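Local coordinates for putative endo-1,4-beta-xylanase (Bacteroides thetaiotaomicron VPI-5482, PDB 5MSX), which probably hydrolyses glycosidic bonds in plant pectin, as a calcium-binding family 43 glycoside hydrolase with a linked F5/8 type C domain, at residues 49-54 / 284-289; 205-210 / 293-298; 289-294 / 304-309. One frame throughout, in Å; residues are numbered along the deposited sequence.

Interaction 1: residues 49-54 / 284-289. With EDO (1,2-ethanediol), chain B; EDO (1,2-ethanediol), chain U.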
loop_
_atom_site.group_PDB
_atom_site.type_symbol
_atom_site.label_atom_id
_atom_site.label_comp_id
_atom_site.label_asym_id
_atom_site.label_seq_id
_atom_site.Cartn_x
_atom_site.Cartn_y
_atom_site.Cartn_z
ATOM N N TYR C 49 -5.981 12.802 19.138
ATOM C CA TYR C 49 -5.840 11.492 19.705
ATOM C C TYR C 49 -4.880 11.596 20.902
ATOM O O TYR C 49 -3.743 12.049 20.758
ATOM C CB TYR C 49 -5.204 10.568 18.674
ATOM C CG TYR C 49 -5.984 10.384 17.376
ATOM C CD1 TYR C 49 -7.010 9.423 17.280
ATOM C CD2 TYR C 49 -5.672 11.109 16.234
ATOM C CE1 TYR C 49 -7.703 9.220 16.091
ATOM C CE2 TYR C 49 -6.370 10.913 15.046
ATOM C CZ TYR C 49 -7.364 9.958 14.971
ATOM O OH TYR C 49 -8.052 9.766 13.789
ATOM N N ALA C 50 -5.292 11.118 22.056
ATOM C CA ALA C 50 -4.511 11.309 23.274
ATOM C C ALA C 50 -4.731 10.168 24.251
ATOM O O ALA C 50 -5.636 9.344 24.054
ATOM C CB ALA C 50 -4.868 12.651 23.912
ATOM N N THR C 51 -3.858 10.094 25.256
ATOM C CA THR C 51 -4.122 9.312 26.452
ATOM C C THR C 51 -5.226 10.032 27.259
ATOM O O THR C 51 -5.110 11.238 27.543
ATOM C CB THR C 51 -2.869 9.221 27.331
ATOM O OG1 THR C 51 -1.764 8.733 26.574
ATOM C CG2 THR C 51 -3.113 8.348 28.594
ATOM N N THR C 52 -6.269 9.301 27.650
ATOM C CA THR C 52 -7.260 9.852 28.539
ATOM C C THR C 52 -6.836 9.567 30.006
ATOM O O THR C 52 -6.584 8.432 30.385
ATOM C CB THR C 52 -8.667 9.329 28.194
ATOM O OG1 THR C 52 -9.023 9.736 26.850
ATOM C CG2 THR C 52 -9.691 9.878 29.213
ATOM N N ASP C 53 -6.726 10.637 30.794
ATOM C CA ASP C 53 -6.205 10.641 32.179
ATOM C C ASP C 53 -7.452 10.728 33.105
ATOM O O ASP C 53 -8.573 10.643 32.638
ATOM C CB ASP C 53 -5.307 11.911 32.368
ATOM C CG ASP C 53 -3.793 11.627 32.435
ATOM O OD1 ASP C 53 -3.289 10.560 31.960
ATOM O OD2 ASP C 53 -3.075 12.531 32.978
ATOM N N GLY C 54 -7.260 10.944 34.404
ATOM C CA GLY C 54 -8.369 11.243 35.315
ATOM C C GLY C 54 -9.133 9.995 35.782
ATOM O O GLY C 54 -10.232 10.136 36.310
ATOM N N THR C 284 -1.590 10.956 36.897
ATOM C CA THR C 284 -2.298 10.964 35.620
ATOM C C THR C 284 -3.528 11.856 35.723
ATOM O O THR C 284 -4.633 11.418 35.453
ATOM C CB THR C 284 -2.716 9.528 35.222
ATOM O OG1 THR C 284 -3.331 8.900 36.340
ATOM C CG2 THR C 284 -1.530 8.691 34.814
ATOM N N ASN C 285 -3.332 13.097 36.136
ATOM C CA ASN C 285 -4.369 14.105 36.147
ATOM C C ASN C 285 -3.772 15.331 35.435
ATOM O O ASN C 285 -3.645 16.398 36.000
ATOM C CB ASN C 285 -4.788 14.442 37.583
ATOM C CG ASN C 285 -5.294 13.229 38.331
ATOM O OD1 ASN C 285 -6.261 12.624 37.938
ATOM N ND2 ASN C 285 -4.603 12.850 39.373
ATOM N N ARG C 286 -3.403 15.126 34.183
ATOM C CA ARG C 286 -2.745 16.138 33.374
ATOM C C ARG C 286 -3.758 16.729 32.408
ATOM O O ARG C 286 -4.758 16.106 32.076
ATOM C CB ARG C 286 -1.572 15.502 32.622
ATOM C CG ARG C 286 -0.547 14.882 33.554
ATOM C CD ARG C 286 0.342 13.851 32.883
ATOM N NE ARG C 286 -0.385 12.658 32.439
ATOM C CZ ARG C 286 0.214 11.612 31.865
ATOM N NH1 ARG C 286 1.523 11.617 31.670
ATOM N NH2 ARG C 286 -0.487 10.560 31.483
ATOM N N GLN C 287 -3.489 17.940 31.948
ATOM C CA GLN C 287 -4.209 18.521 30.813
ATOM C C GLN C 287 -3.208 18.947 29.768
ATOM O O GLN C 287 -1.993 18.940 30.033
ATOM C CB GLN C 287 -5.098 19.670 31.266
ATOM C CG GLN C 287 -6.305 19.194 32.033
ATOM C CD GLN C 287 -7.311 20.310 32.268
ATOM O OE1 GLN C 287 -7.060 21.206 33.058
ATOM N NE2 GLN C 287 -8.443 20.269 31.565
ATOM N N THR C 288 -3.727 19.280 28.578
ATOM C CA THR C 288 -2.916 19.581 27.382
ATOM C C THR C 288 -3.153 21.017 26.975
ATOM O O THR C 288 -4.289 21.512 27.053
ATOM C CB THR C 288 -3.164 18.593 26.219
ATOM O OG1 THR C 288 -2.627 17.313 26.567
ATOM C CG2 THR C 288 -2.467 19.041 24.895
ATOM N N TYR C 289 -2.062 21.701 26.622
ATOM C CA TYR C 289 -2.066 23.107 26.231
ATOM C C TYR C 289 -1.364 23.254 24.886
ATOM O O TYR C 289 -0.541 22.405 24.518
ATOM C CB TYR C 289 -1.315 23.941 27.287
ATOM C CG TYR C 289 -1.984 23.840 28.648
ATOM C CD1 TYR C 289 -1.727 22.764 29.479
ATOM C CD2 TYR C 289 -2.937 24.753 29.046
ATOM C CE1 TYR C 289 -2.356 22.629 30.693
ATOM C CE2 TYR C 289 -3.569 24.636 30.290
ATOM C CZ TYR C 289 -3.276 23.560 31.107
ATOM O OH TYR C 289 -3.870 23.402 32.360
HETATM C C1 EDO B . -4.430 10.380 41.687
HETATM O O1 EDO B . -5.750 10.688 41.224
HETATM C C2 EDO B . -3.973 9.036 41.129
HETATM O O2 EDO B . -4.608 8.724 39.879
HETATM C C1 EDO U . 2.518 7.230 30.582
HETATM O O1 EDO U . 3.581 8.074 30.117
HETATM C C2 EDO U . 1.214 7.604 29.920
HETATM O O2 EDO U . 1.201 9.003 29.691
#

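Interaction 2: residues 205-210 / 293-298. With EDO (1,2-ethanediol), chain D.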
loop_
_atom_site.group_PDB
_atom_site.type_symbol
_atom_site.label_atom_id
_atom_site.label_comp_id
_atom_site.label_asym_id
_atom_site.label_seq_id
_atom_site.Cartn_x
_atom_site.Cartn_y
_atom_site.Cartn_z
ATOM N N PHE C 205 9.432 15.858 12.585
ATOM C CA PHE C 205 8.882 16.531 11.415
ATOM C C PHE C 205 9.985 17.134 10.536
ATOM O O PHE C 205 11.143 17.323 10.967
ATOM C CB PHE C 205 7.848 17.585 11.796
ATOM C CG PHE C 205 8.415 18.732 12.561
ATOM C CD1 PHE C 205 8.541 18.658 13.945
ATOM C CD2 PHE C 205 8.844 19.892 11.911
ATOM C CE1 PHE C 205 9.086 19.734 14.656
ATOM C CE2 PHE C 205 9.417 20.940 12.635
ATOM C CZ PHE C 205 9.542 20.849 13.993
ATOM N N LYS C 206 9.590 17.442 9.303
ATOM C CA LYS C 206 10.471 18.006 8.305
ATOM C C LYS C 206 9.936 19.388 7.918
ATOM O O LYS C 206 8.771 19.508 7.589
ATOM C CB LYS C 206 10.502 17.121 7.065
ATOM C CG LYS C 206 11.518 17.558 6.011
ATOM C CD LYS C 206 11.425 16.685 4.766
ATOM C CE LYS C 206 12.678 16.783 3.898
ATOM N NZ LYS C 206 12.500 15.792 2.813
ATOM N N ARG C 207 10.791 20.408 7.924
ATOM C CA ARG C 207 10.404 21.739 7.468
ATOM C C ARG C 207 11.521 22.381 6.637
ATOM O O ARG C 207 12.652 22.511 7.122
ATOM C CB ARG C 207 10.072 22.633 8.662
ATOM C CG ARG C 207 9.811 24.104 8.302
ATOM C CD ARG C 207 9.448 24.897 9.531
ATOM N NE ARG C 207 9.174 26.319 9.286
ATOM C CZ ARG C 207 10.111 27.263 9.148
ATOM N NH1 ARG C 207 11.419 26.981 9.152
ATOM N NH2 ARG C 207 9.730 28.519 8.988
ATOM N N LYS C 208 11.192 22.778 5.400
ATOM C CA LYS C 208 12.149 23.449 4.491
ATOM C C LYS C 208 13.468 22.705 4.379
ATOM O O LYS C 208 14.527 23.276 4.565
ATOM C CB LYS C 208 12.382 24.897 4.947
ATOM C CG LYS C 208 11.110 25.717 4.876
ATOM C CD LYS C 208 11.284 27.138 5.358
ATOM C CE LYS C 208 9.954 27.870 5.227
ATOM N NZ LYS C 208 10.096 29.351 5.302
ATOM N N GLY C 209 13.382 21.399 4.139
ATOM C CA GLY C 209 14.557 20.544 4.010
ATOM C C GLY C 209 15.299 20.150 5.276
ATOM O O GLY C 209 16.315 19.468 5.178
ATOM N N ILE C 210 14.827 20.567 6.458
ATOM C CA ILE C 210 15.466 20.221 7.715
ATOM C C ILE C 210 14.570 19.237 8.487
ATOM O O ILE C 210 13.369 19.446 8.621
ATOM C CB ILE C 210 15.762 21.477 8.566
ATOM C CG1 ILE C 210 16.551 22.499 7.734
ATOM C CG2 ILE C 210 16.514 21.116 9.850
ATOM C CD1 ILE C 210 16.883 23.801 8.469
ATOM N N LEU C 293 4.891 27.708 17.826
ATOM C CA LEU C 293 6.253 27.260 17.669
ATOM C C LEU C 293 6.845 28.069 16.502
ATOM O O LEU C 293 6.286 28.109 15.398
ATOM C CB LEU C 293 6.304 25.756 17.383
ATOM C CG LEU C 293 7.749 25.221 17.252
ATOM C CD1 LEU C 293 8.161 24.565 18.542
ATOM C CD2 LEU C 293 7.882 24.246 16.131
ATOM N N LYS C 294 7.984 28.704 16.777
ATOM C CA LYS C 294 8.647 29.592 15.819
ATOM C C LYS C 294 10.087 29.158 15.606
ATOM O O LYS C 294 10.699 28.461 16.440
ATOM C CB LYS C 294 8.610 31.046 16.296
ATOM C CG LYS C 294 7.198 31.610 16.360
ATOM C CD LYS C 294 7.205 33.094 16.677
ATOM C CE LYS C 294 5.791 33.609 16.875
ATOM N NZ LYS C 294 5.740 35.080 16.650
ATOM N N PHE C 295 10.606 29.578 14.459
ATOM C CA PHE C 295 11.941 29.230 14.017
ATOM C C PHE C 295 12.723 30.519 13.750
ATOM O O PHE C 295 12.155 31.531 13.314
ATOM C CB PHE C 295 11.893 28.389 12.726
ATOM C CG PHE C 295 11.108 27.112 12.854
ATOM C CD1 PHE C 295 9.734 27.110 12.684
ATOM C CD2 PHE C 295 11.744 25.912 13.135
ATOM C CE1 PHE C 295 8.993 25.938 12.829
ATOM C CE2 PHE C 295 11.026 24.731 13.263
ATOM C CZ PHE C 295 9.642 24.742 13.122
ATOM N N ASN C 296 14.025 30.455 13.990
ATOM C CA ASN C 296 14.953 31.477 13.529
ATOM C C ASN C 296 15.290 31.196 12.081
ATOM O O ASN C 296 14.970 30.104 11.542
ATOM C CB ASN C 296 16.199 31.445 14.351
ATOM C CG ASN C 296 15.937 31.703 15.808
ATOM O OD1 ASN C 296 15.344 32.724 16.170
ATOM N ND2 ASN C 296 16.412 30.800 16.667
ATOM N N GLU C 297 15.923 32.161 11.413
ATOM C CA GLU C 297 16.174 32.019 9.972
ATOM C C GLU C 297 17.062 30.828 9.603
ATOM O O GLU C 297 16.863 30.217 8.540
ATOM C CB GLU C 297 16.778 33.297 9.367
ATOM C CG GLU C 297 17.161 33.196 7.865
ATOM C CD GLU C 297 16.002 32.800 6.936
ATOM O OE1 GLU C 297 14.817 32.743 7.378
ATOM O OE2 GLU C 297 16.260 32.543 5.723
ATOM N N ASP C 298 18.052 30.517 10.450
ATOM C CA ASP C 298 18.894 29.318 10.231
ATOM C C ASP C 298 18.176 27.949 10.423
ATOM O O ASP C 298 18.804 26.901 10.256
ATOM C CB ASP C 298 20.185 29.372 11.072
ATOM C CG ASP C 298 19.948 29.351 12.628
ATOM O OD1 ASP C 298 18.807 29.230 13.141
ATOM O OD2 ASP C 298 20.961 29.479 13.358
HETATM C C1 EDO D . 8.435 30.225 19.699
HETATM O O1 EDO D . 8.762 28.820 19.803
HETATM C C2 EDO D . 7.732 30.892 20.868
HETATM O O2 EDO D . 6.476 30.230 21.219
HETATM O O HOH W 1 13.017 29.292 9.618
#

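Interaction 3: residues 289-294 / 304-309. With EDO (1,2-ethanediol), chain D.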
loop_
_atom_site.group_PDB
_atom_site.type_symbol
_atom_site.label_atom_id
_atom_site.label_comp_id
_atom_site.label_asym_id
_atom_site.label_seq_id
_atom_site.Cartn_x
_atom_site.Cartn_y
_atom_site.Cartn_z
ATOM N N TYR C 289 -2.062 21.701 26.622
ATOM C CA TYR C 289 -2.066 23.107 26.231
ATOM C C TYR C 289 -1.364 23.254 24.886
ATOM O O TYR C 289 -0.541 22.405 24.518
ATOM C CB TYR C 289 -1.315 23.941 27.287
ATOM C CG TYR C 289 -1.984 23.840 28.648
ATOM C CD1 TYR C 289 -1.727 22.764 29.479
ATOM C CD2 TYR C 289 -2.937 24.753 29.046
ATOM C CE1 TYR C 289 -2.356 22.629 30.693
ATOM C CE2 TYR C 289 -3.569 24.636 30.290
ATOM C CZ TYR C 289 -3.276 23.560 31.107
ATOM O OH TYR C 289 -3.870 23.402 32.360
ATOM N N VAL C 290 -1.649 24.351 24.194
ATOM C CA VAL C 290 -1.077 24.635 22.853
ATOM C C VAL C 290 -0.502 26.062 22.840
ATOM O O VAL C 290 -1.136 27.017 23.345
ATOM C CB VAL C 290 -2.129 24.435 21.719
ATOM C CG1 VAL C 290 -1.541 24.728 20.329
ATOM C CG2 VAL C 290 -2.650 23.004 21.713
ATOM N N ASN C 291 0.698 26.199 22.270
ATOM C CA ASN C 291 1.296 27.515 21.977
ATOM C C ASN C 291 1.934 27.477 20.619
ATOM O O ASN C 291 2.219 26.399 20.071
ATOM C CB ASN C 291 2.382 27.873 22.989
ATOM C CG ASN C 291 1.820 28.287 24.309
ATOM O OD1 ASN C 291 1.115 29.320 24.415
ATOM N ND2 ASN C 291 2.077 27.485 25.316
ATOM N N GLN C 292 2.231 28.658 20.109
ATOM C CA GLN C 292 2.986 28.788 18.844
ATOM C C GLN C 292 4.416 28.263 18.938
ATOM O O GLN C 292 5.049 28.363 19.987
ATOM C CB GLN C 292 3.071 30.260 18.415
ATOM C CG GLN C 292 1.728 30.874 18.071
ATOM C CD GLN C 292 1.855 32.375 17.828
ATOM O OE1 GLN C 292 2.363 33.121 18.659
ATOM N NE2 GLN C 292 1.396 32.809 16.694
ATOM N N LEU C 293 4.891 27.708 17.826
ATOM C CA LEU C 293 6.253 27.260 17.669
ATOM C C LEU C 293 6.845 28.069 16.502
ATOM O O LEU C 293 6.286 28.109 15.398
ATOM C CB LEU C 293 6.304 25.756 17.383
ATOM C CG LEU C 293 7.749 25.221 17.252
ATOM C CD1 LEU C 293 8.161 24.565 18.542
ATOM C CD2 LEU C 293 7.882 24.246 16.131
ATOM N N LYS C 294 7.984 28.704 16.777
ATOM C CA LYS C 294 8.647 29.592 15.819
ATOM C C LYS C 294 10.087 29.158 15.606
ATOM O O LYS C 294 10.699 28.461 16.440
ATOM C CB LYS C 294 8.610 31.046 16.296
ATOM C CG LYS C 294 7.198 31.610 16.360
ATOM C CD LYS C 294 7.205 33.094 16.677
ATOM C CE LYS C 294 5.791 33.609 16.875
ATOM N NZ LYS C 294 5.740 35.080 16.650
ATOM N N VAL C 304 9.980 27.608 23.303
ATOM C CA VAL C 304 8.558 27.945 23.266
ATOM C C VAL C 304 8.178 28.837 24.440
ATOM O O VAL C 304 8.555 28.566 25.543
ATOM C CB VAL C 304 7.669 26.681 23.290
ATOM C CG1 VAL C 304 6.188 27.072 23.301
ATOM C CG2 VAL C 304 7.978 25.817 22.073
ATOM N N GLU C 305 7.413 29.890 24.165
ATOM C CA GLU C 305 6.907 30.793 25.193
ATOM C C GLU C 305 5.603 30.165 25.692
ATOM O O GLU C 305 4.595 30.201 24.998
ATOM C CB GLU C 305 6.665 32.196 24.612
ATOM C CG GLU C 305 7.954 32.992 24.365
ATOM C CD GLU C 305 8.592 33.493 25.662
ATOM O OE1 GLU C 305 7.899 33.575 26.707
ATOM O OE2 GLU C 305 9.794 33.823 25.658
ATOM N N LEU C 306 5.642 29.547 26.868
ATOM C CA LEU C 306 4.504 28.784 27.347
ATOM C C LEU C 306 3.483 29.691 28.053
ATOM O O LEU C 306 3.846 30.552 28.844
ATOM C CB LEU C 306 4.960 27.670 28.297
ATOM C CG LEU C 306 6.019 26.727 27.732
ATOM C CD1 LEU C 306 6.640 25.905 28.859
ATOM C CD2 LEU C 306 5.460 25.821 26.646
ATOM N N THR C 307 2.214 29.488 27.746
ATOM C CA THR C 307 1.106 30.094 28.456
ATOM C C THR C 307 0.040 29.019 28.602
ATOM O O THR C 307 0.032 28.028 27.855
ATOM C CB THR C 307 0.477 31.295 27.700
ATOM O OG1 THR C 307 -0.371 30.813 26.645
ATOM C CG2 THR C 307 1.561 32.252 27.086
ATOM N N MET C 308 -0.884 29.251 29.516
ATOM C CA MET C 308 -2.121 28.501 29.533
ATOM C C MET C 308 -3.301 29.249 28.886
ATOM O O MET C 308 -4.448 28.982 29.236
ATOM C CB MET C 308 -2.456 28.101 30.964
ATOM C CG MET C 308 -1.375 27.245 31.620
ATOM S SD MET C 308 -1.907 26.928 33.294
ATOM C CE MET C 308 -0.992 25.467 33.764
ATOM N N ASP C 309 -3.028 30.153 27.939
ATOM C CA ASP C 309 -4.080 30.961 27.298
ATOM C C ASP C 309 -4.605 30.336 26.020
ATOM O O ASP C 309 -5.704 30.645 25.639
ATOM C CB ASP C 309 -3.580 32.367 26.992
ATOM C CG ASP C 309 -3.115 33.093 28.231
ATOM O OD1 ASP C 309 -3.779 32.950 29.272
ATOM O OD2 ASP C 309 -2.091 33.807 28.187
HETATM C C1 EDO D . 8.435 30.225 19.699
HETATM O O1 EDO D . 8.762 28.820 19.803
HETATM C C2 EDO D . 7.732 30.892 20.868
HETATM O O2 EDO D . 6.476 30.230 21.219
HETATM O O HOH W 2 -1.798 27.523 25.874
#

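Interaction 1: residues 49-54 / 284-289
Next to the active site, where Asp36 is the predicted proton acceptor, Asp53 and Arg286 form a two-pronged salt bridge. The carboxylate and the guanidinium meet edge to edge, with planes 15° apart. Arg286 NH2 gives a hydrogen to Asp53 OD1 at 2.8 Å. The bond is almost straight, lies in the guanidinium plane and uses the syn lone pair of OD1. Arg286 NE makes the second bond, to Asp53 OD2, at 2.7 Å. The position of OD2 is less sure, because it sits too near a neighbour in the model. The same oxygen also accepts from the backbone N of Arg286 at 2.9 Å. The arginine chain bends at chi3 (-66°), which turns the guanidinium edge toward the Asp53 carboxylate.

The enzyme family has a five-bladed beta-propeller. Strand 45-52 belongs to its first blade and strand 287-293 to its last, so this contact joins the two ends of the ring. A backbone bond adds to it: Gly54 N donates to Thr284 O at 2.9 Å. Asp53 itself is buried, and its side chain also packs on Thr284: Asp53 OD1 lies 3.5 Å from Thr284 CB. With an alanine in place of Arg286, the Asp53 carboxylate would probably lose its countercharge and be freer to turn.

Thr51 CG2 reaches the guanidinium loosely, 4.5 Å from Arg286 NH2. Its hydroxyl OG1 is instead hydrogen-bonded to Asp36. An ethanediol molecule, probably from the crystallisation liquor, lies at the guanidinium edge. Its O2 accepts from Arg286 NH2 at 2.9 Å and more weakly from NH1, and the molecule also bonds to Asp36. A second ethanediol takes a hydrogen bond from Asn285 ND2.

Interaction 2: residues 205-210 / 293-298
The guanidinium of Arg207 lies flat on the ring of Phe295, planes 8° apart and centres 4.1 Å apart. This is an off-centre cation-pi stack. It joins two neighbouring blades of the beta-propeller: Arg207 ends strand 203-207 at a type I' turn, and Phe295 follows strand 287-293. The two side chains run antiparallel, one lying over the other. Arg207 CG is anti to the backbone N (chi1 173°), and the chain stays extended as far as NE, which carries it along the ring. CD therefore makes a CH-pi contact over the same face, 3.7 Å from the ring centroid. The opposite guanidinium face is covered by Lys208 CE.

Phe205 meets the edge of the Phe295 ring, its CE2 3.8 Å from Phe295 CZ. Leu293 CD2 touches Phe205 CZ more loosely. Tyr212 and Tyr272 also contact Phe295, so its ring sits in an aromatic cluster. The charge of Arg207 has a partner outside the stack, since NH2 forms a salt bridge with Asp270. A water bridges the segments: it accepts from Arg207 NH1 at 2.8 Å and donates to Asn296 O at 2.9 Å.

Interaction 3: residues 289-294 / 304-309
Asn291, on strand 287-293, and Thr307, in the loop that follows, make the close part of this contact. The strand is an edge strand of the last propeller blade. Residues 304-309 run roughly antiparallel to it, but no backbone hydrogen bond links the two directly. The Asn291 amide fills that role. Its OD1 accepts from Thr307 OG1 at 3.1 Å, in the carbonyl plane and on a lone pair. Its ND2 reaches Thr307 O in a weak bond of 3.3 Å. With CG beside the backbone N (chi1 -75°), the buried amide extends across to residues 304-309 and both its polar atoms find partners there. A water beside these bonds donates to both Val290 O and Thr307 O.

Nearby Met308 crosses the Tyr289 ring obliquely, and Met308 CG lies 3.7 Å from Tyr289 CE2. Its SD adds a Met-aromatic contact, 4.8 Å from the ring centroid. Farther along, Val304 CG2 packs on Leu293 CD1 at 3.8 Å.

The looser side lies near exposed Gln292, Lys294 and Glu305. There an ethanediol, probably from the crystallisation liquor, bridges the two segments in the crystal. Its O2 donates to Gln292 O at 2.7 Å and accepts from Glu305 N, while its O1 accepts from Lys294 N.

Thr307 also forms an ST turn, its OG1 accepting from Asp309 N at 3.0 Å.

From the N terminus, the first of these segments is 49-54, at the end of strand 45-52 in the first blade. Interaction 1 brings it to residues 284-289, closing a loop that spans most of the propeller. Residues 205-210 lie within that loop, but their partner, 293-298, lies beyond it, so interactions 1 and 2 cross. Interaction 2 ties the fourth blade to the end of the fifth. Interaction 3 follows interaction 1 in series and closes a short loop, folding 304-309 back along strand 287-293. It shares Tyr289 with interaction 1, and Leu293 and Lys294 with interaction 2. All three therefore use strand 287-293 or its ends, before the chain passes on toward strand 325-330.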